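Local atomic coordinates of beta subunit of photoactivated adenylyl cyclase (Beggiatoa sp. PS, PDB entry 5M27), a protein that probably converts ATP to cyclic AMP and pyrophosphate in a cyclase domain controlled by a flavin-binding blue-light sensor domain. Residues 157-162 and 204-209; 149-154 and 253-258. All coordinates share one frame; numbering follows the deposited sequence.

Contact 1: residues 157-162 and 204-209; sequences FFSDIL and DCVMAS. With CA (calcium ion), chain L.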
# COMPACT_ATOMS: atom_id res chain seq x y z
N PHE B 157 -7.06 -1.84 -16.78
CA PHE B 157 -6.37 -0.79 -17.53
C PHE B 157 -4.90 -0.85 -17.14
O PHE B 157 -4.58 -0.88 -15.94
CB PHE B 157 -6.97 0.58 -17.18
CG PHE B 157 -6.20 1.80 -17.69
CD1 PHE B 157 -5.03 2.24 -17.06
CD2 PHE B 157 -6.74 2.60 -18.69
CE1 PHE B 157 -4.35 3.37 -17.51
CE2 PHE B 157 -6.06 3.78 -19.15
CZ PHE B 157 -4.87 4.14 -18.55
N PHE B 158 -4.02 -0.88 -18.15
CA PHE B 158 -2.58 -0.75 -17.95
C PHE B 158 -2.03 0.28 -18.93
O PHE B 158 -2.32 0.22 -20.13
CB PHE B 158 -1.85 -2.08 -18.19
CG PHE B 158 -1.50 -2.80 -16.94
CD1 PHE B 158 -0.50 -2.34 -16.13
CD2 PHE B 158 -2.18 -3.96 -16.57
CE1 PHE B 158 -0.18 -2.99 -14.97
CE2 PHE B 158 -1.85 -4.63 -15.41
CZ PHE B 158 -0.85 -4.14 -14.61
N SER B 159 -1.23 1.21 -18.42
CA SER B 159 -0.52 2.17 -19.26
C SER B 159 0.88 2.38 -18.72
O SER B 159 1.13 2.21 -17.52
CB SER B 159 -1.25 3.53 -19.35
OG SER B 159 -1.15 4.30 -18.16
N ASP B 160 1.81 2.73 -19.61
CA ASP B 160 3.14 3.09 -19.13
C ASP B 160 3.82 4.00 -20.15
O ASP B 160 3.34 4.19 -21.27
CB ASP B 160 3.98 1.85 -18.79
CG ASP B 160 4.77 1.31 -19.96
OD1 ASP B 160 4.27 1.37 -21.09
OD2 ASP B 160 5.89 0.79 -19.75
N ILE B 161 4.95 4.53 -19.73
CA ILE B 161 5.63 5.58 -20.49
C ILE B 161 6.48 4.93 -21.58
O ILE B 161 7.20 3.96 -21.31
CB ILE B 161 6.47 6.44 -19.54
CG1 ILE B 161 5.53 7.14 -18.54
CG2 ILE B 161 7.33 7.44 -20.32
CD1 ILE B 161 6.27 7.94 -17.45
N LEU B 162 6.39 5.46 -22.80
CA LEU B 162 7.21 4.98 -23.90
C LEU B 162 8.69 5.31 -23.67
O LEU B 162 9.03 6.44 -23.31
CB LEU B 162 6.77 5.64 -25.21
CG LEU B 162 7.60 5.22 -26.42
CD1 LEU B 162 7.28 3.76 -26.76
CD2 LEU B 162 7.39 6.17 -27.61
N ASP B 204 7.02 2.68 -13.71
CA ASP B 204 6.32 3.72 -14.45
C ASP B 204 4.92 3.32 -14.92
O ASP B 204 4.27 4.11 -15.61
CB ASP B 204 7.17 4.16 -15.64
CG ASP B 204 7.37 3.05 -16.64
OD1 ASP B 204 7.91 2.00 -16.26
OD2 ASP B 204 7.04 3.25 -17.82
N CYS B 205 4.43 2.13 -14.56
CA CYS B 205 3.15 1.64 -15.07
C CYS B 205 2.00 2.03 -14.15
O CYS B 205 2.12 2.03 -12.92
CB CYS B 205 3.16 0.11 -15.24
SG CYS B 205 4.47 -0.49 -16.40
N VAL B 206 0.86 2.35 -14.76
CA VAL B 206 -0.36 2.67 -14.03
C VAL B 206 -1.32 1.50 -14.26
O VAL B 206 -1.63 1.16 -15.41
CB VAL B 206 -0.96 4.01 -14.49
CG1 VAL B 206 -2.24 4.35 -13.69
CG2 VAL B 206 0.06 5.14 -14.39
N MET B 207 -1.75 0.87 -13.17
CA MET B 207 -2.74 -0.20 -13.21
C MET B 207 -4.04 0.33 -12.63
O MET B 207 -4.03 0.98 -11.59
CB MET B 207 -2.27 -1.42 -12.41
CG MET B 207 -3.20 -2.62 -12.46
SD MET B 207 -2.71 -3.92 -11.27
CE MET B 207 -4.07 -5.07 -11.42
N ALA B 208 -5.16 0.06 -13.31
CA ALA B 208 -6.45 0.56 -12.88
C ALA B 208 -7.52 -0.44 -13.30
O ALA B 208 -7.26 -1.42 -14.00
CB ALA B 208 -6.73 1.95 -13.47
N SER B 209 -8.75 -0.16 -12.88
CA SER B 209 -9.85 -1.05 -13.22
C SER B 209 -11.12 -0.24 -13.42
O SER B 209 -11.32 0.80 -12.78
CB SER B 209 -10.07 -2.13 -12.15
OG SER B 209 -10.78 -1.62 -11.01
CA CA L . 8.17 1.95 -19.99
O HOH W 1 9.39 0.96 -17.87

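Contact 2: residues 149-154 and 253-258; sequences PQLVEK and YGHVIE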
# COMPACT_ATOMS: atom_id res chain seq x y z
N PRO B 149 -12.37 -11.66 -0.06
CA PRO B 149 -12.26 -11.24 -1.46
C PRO B 149 -13.44 -11.77 -2.27
O PRO B 149 -14.01 -12.82 -1.98
CB PRO B 149 -10.94 -11.87 -1.91
CG PRO B 149 -10.13 -11.95 -0.65
CD PRO B 149 -11.13 -12.30 0.42
N GLN B 150 -13.82 -11.00 -3.27
CA GLN B 150 -14.96 -11.32 -4.10
C GLN B 150 -14.51 -11.47 -5.55
O GLN B 150 -13.64 -10.74 -6.02
CB GLN B 150 -16.01 -10.23 -3.99
CG GLN B 150 -16.74 -10.18 -2.66
CD GLN B 150 -17.84 -11.21 -2.58
OE1 GLN B 150 -18.56 -11.44 -3.56
NE2 GLN B 150 -18.00 -11.83 -1.40
N LEU B 151 -15.09 -12.43 -6.24
CA LEU B 151 -14.94 -12.52 -7.69
C LEU B 151 -15.80 -11.44 -8.32
O LEU B 151 -17.01 -11.41 -8.10
CB LEU B 151 -15.36 -13.91 -8.16
CG LEU B 151 -14.96 -14.41 -9.54
CD1 LEU B 151 -15.69 -13.61 -10.63
CD2 LEU B 151 -13.47 -14.41 -9.72
N VAL B 152 -15.19 -10.56 -9.11
CA VAL B 152 -15.91 -9.48 -9.76
C VAL B 152 -15.49 -9.42 -11.22
O VAL B 152 -14.38 -9.82 -11.59
CB VAL B 152 -15.67 -8.11 -9.08
CG1 VAL B 152 -16.24 -8.12 -7.65
CG2 VAL B 152 -14.19 -7.79 -9.05
N GLU B 153 -16.39 -8.91 -12.06
CA GLU B 153 -16.10 -8.70 -13.47
C GLU B 153 -15.51 -7.29 -13.65
O GLU B 153 -16.14 -6.30 -13.28
CB GLU B 153 -17.37 -8.89 -14.29
CG GLU B 153 -17.96 -10.28 -14.15
CD GLU B 153 -19.43 -10.36 -14.53
OE1 GLU B 153 -20.30 -9.91 -13.75
OE2 GLU B 153 -19.71 -10.87 -15.62
N LYS B 154 -14.29 -7.21 -14.19
CA LYS B 154 -13.60 -5.93 -14.26
C LYS B 154 -12.95 -5.73 -15.61
O LYS B 154 -12.49 -6.67 -16.28
CB LYS B 154 -12.51 -5.79 -13.18
CG LYS B 154 -12.99 -5.62 -11.78
CD LYS B 154 -13.58 -4.24 -11.54
CE LYS B 154 -13.58 -3.91 -10.02
NZ LYS B 154 -14.34 -2.65 -9.76
N TYR B 253 -10.64 -7.62 -20.16
CA TYR B 253 -11.88 -7.84 -19.43
C TYR B 253 -11.92 -9.28 -18.97
O TYR B 253 -11.77 -10.21 -19.78
CB TYR B 253 -13.12 -7.54 -20.31
CG TYR B 253 -14.44 -7.90 -19.64
CD1 TYR B 253 -14.95 -7.12 -18.61
CD2 TYR B 253 -15.16 -9.02 -20.04
CE1 TYR B 253 -16.16 -7.44 -17.99
CE2 TYR B 253 -16.37 -9.35 -19.41
CZ TYR B 253 -16.85 -8.55 -18.40
OH TYR B 253 -18.05 -8.88 -17.79
N GLY B 254 -12.20 -9.48 -17.69
CA GLY B 254 -12.32 -10.84 -17.18
C GLY B 254 -12.74 -10.86 -15.73
O GLY B 254 -12.86 -9.81 -15.07
N HIS B 255 -12.99 -12.08 -15.25
CA HIS B 255 -13.20 -12.33 -13.84
C HIS B 255 -11.90 -12.12 -13.08
O HIS B 255 -10.86 -12.68 -13.45
CB HIS B 255 -13.67 -13.77 -13.61
CG HIS B 255 -14.93 -14.14 -14.32
ND1 HIS B 255 -15.68 -13.24 -15.05
CD2 HIS B 255 -15.58 -15.32 -14.40
CE1 HIS B 255 -16.74 -13.85 -15.54
NE2 HIS B 255 -16.71 -15.11 -15.16
N VAL B 256 -11.94 -11.32 -12.02
CA VAL B 256 -10.79 -11.18 -11.14
C VAL B 256 -11.27 -11.26 -9.70
O VAL B 256 -12.39 -10.85 -9.38
CB VAL B 256 -10.00 -9.87 -11.34
CG1 VAL B 256 -9.44 -9.81 -12.76
CG2 VAL B 256 -10.89 -8.65 -11.00
N ILE B 257 -10.41 -11.77 -8.85
CA ILE B 257 -10.65 -11.78 -7.42
C ILE B 257 -10.09 -10.51 -6.83
O ILE B 257 -8.89 -10.24 -6.92
CB ILE B 257 -10.01 -13.01 -6.76
CG1 ILE B 257 -10.50 -14.29 -7.45
CG2 ILE B 257 -10.26 -13.00 -5.26
CD1 ILE B 257 -9.64 -15.48 -7.06
N GLU B 258 -10.95 -9.73 -6.19
CA GLU B 258 -10.59 -8.44 -5.65
C GLU B 258 -10.65 -8.52 -4.13
O GLU B 258 -11.69 -8.89 -3.58
CB GLU B 258 -11.53 -7.36 -6.19
CG GLU B 258 -11.47 -6.05 -5.46
CD GLU B 258 -12.13 -4.94 -6.28
OE1 GLU B 258 -13.35 -5.03 -6.54
OE2 GLU B 258 -11.42 -3.99 -6.68

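Contact 1: residues 157-162 and 204-209
F157 to S159 pair with V206 to A208 as an antiparallel ladder in the core sheet of a class III nucleotide cyclase domain, and beyond the ladder two aspartates, D160 and D204, meet at a calcium ion. The backbone evidence is two reciprocal pairs of hydrogen bonds, F157 with A208 and S159 with V206; V206 N lies 2.8 Å from S159 O. Between them F158 and M207 form the non-hydrogen-bonded pair.

Metal coordination comes next. Calcium is bound by D160 OD2 at 2.6 Å, by the backbone I161 O at 2.6 Å and by D204 OD2 at 2.8 Å, with a water as a further ligand. The carboxylate planes are turned 42° apart, and D160 OD2 stands 3.3 Å from D204 OD2, a closeness of two acceptors that the cation between them makes tolerable. D204 OD2 has a second partner: I161 N donates to it over 3.1 Å, from the anti side and 19° out of the carboxylate plane. The other oxygen of D160, OD1, forms a salt bridge with R287, so both oxygens of that carboxylate are engaged, which should limit its rotation. Two aspartates and a backbone carbonyl are the ligands with which class III cyclases hold catalytic metal ions, so the calcium probably marks one of those sites.

Side-chain packing divides between the two faces of the sheet. On one, M207 CG, anti to the backbone N (chi1 -177°), sits over the F158 ring, 4.0 Å from its centroid, as a CH-pi contact, and SD lies oblique to the ring in a Met-aromatic contact. V276 of helix 274-285 touches both residues. On the other, F157 packs on A208, while S159 OG, bonded to Y183, lies against V206. Near the metal, C205 SG rests 3.4 Å from D160 CB.

Contact 2: residues 149-154 and 253-258
L151 reaches H255 because its CG is swung to the side opposite its own backbone N (chi1 -163°), which sets CD1 3.6 Å from H255 CB while CD2 meets I257 CG1 at 3.7 Å. K154 CG packs on V256 CG2, and the bend at the second torsion (chi2 -73°) then turns the chain so that CE comes to 3.7 Å from OE1 of the extended E258. K154 NZ and E258 OE1 remain 4.1 Å apart, too far for a salt bridge; E197 forms a long, weak ion pair with the lysine.

E153 and H255 lie side by side, CG against ND1, and Y253 OH comes 3.6 Å from E153 CB. E153 OE1 is taken by K212 in a salt bridge. On the same face as L151, I257 CG2 touches P149 CB at 3.6 Å, and valines of the second subunit, V173, V176 and V177, pack against L151, I257 and P149.

Six backbone hydrogen bonds, two each for Q150 with E258, V152 with V256 and K154 with G254, bind the strands. With axes at 145°, this is a strongly twisted antiparallel ladder of the cyclase sheet, running out to the dimer interface.

Strand 150-161 carries both contacts: its early part pairs with 253-258 in contact 2, its later part with 204-209 in contact 1, so strands 205-211 and 247-258 flank it in one sheet. Both segments of contact 1 fall in the chain between the two segments of contact 2. Their centres are 19 Å apart, yet they touch, K154 CE packing 3.8 Å from S209 OG. The calcium site belongs to contact 1 alone; K154 NZ is 25.1 Å from the calcium ion. One shared strand thus runs from subunit packing at contact 2 to the buried metal-binding aspartates at contact 1.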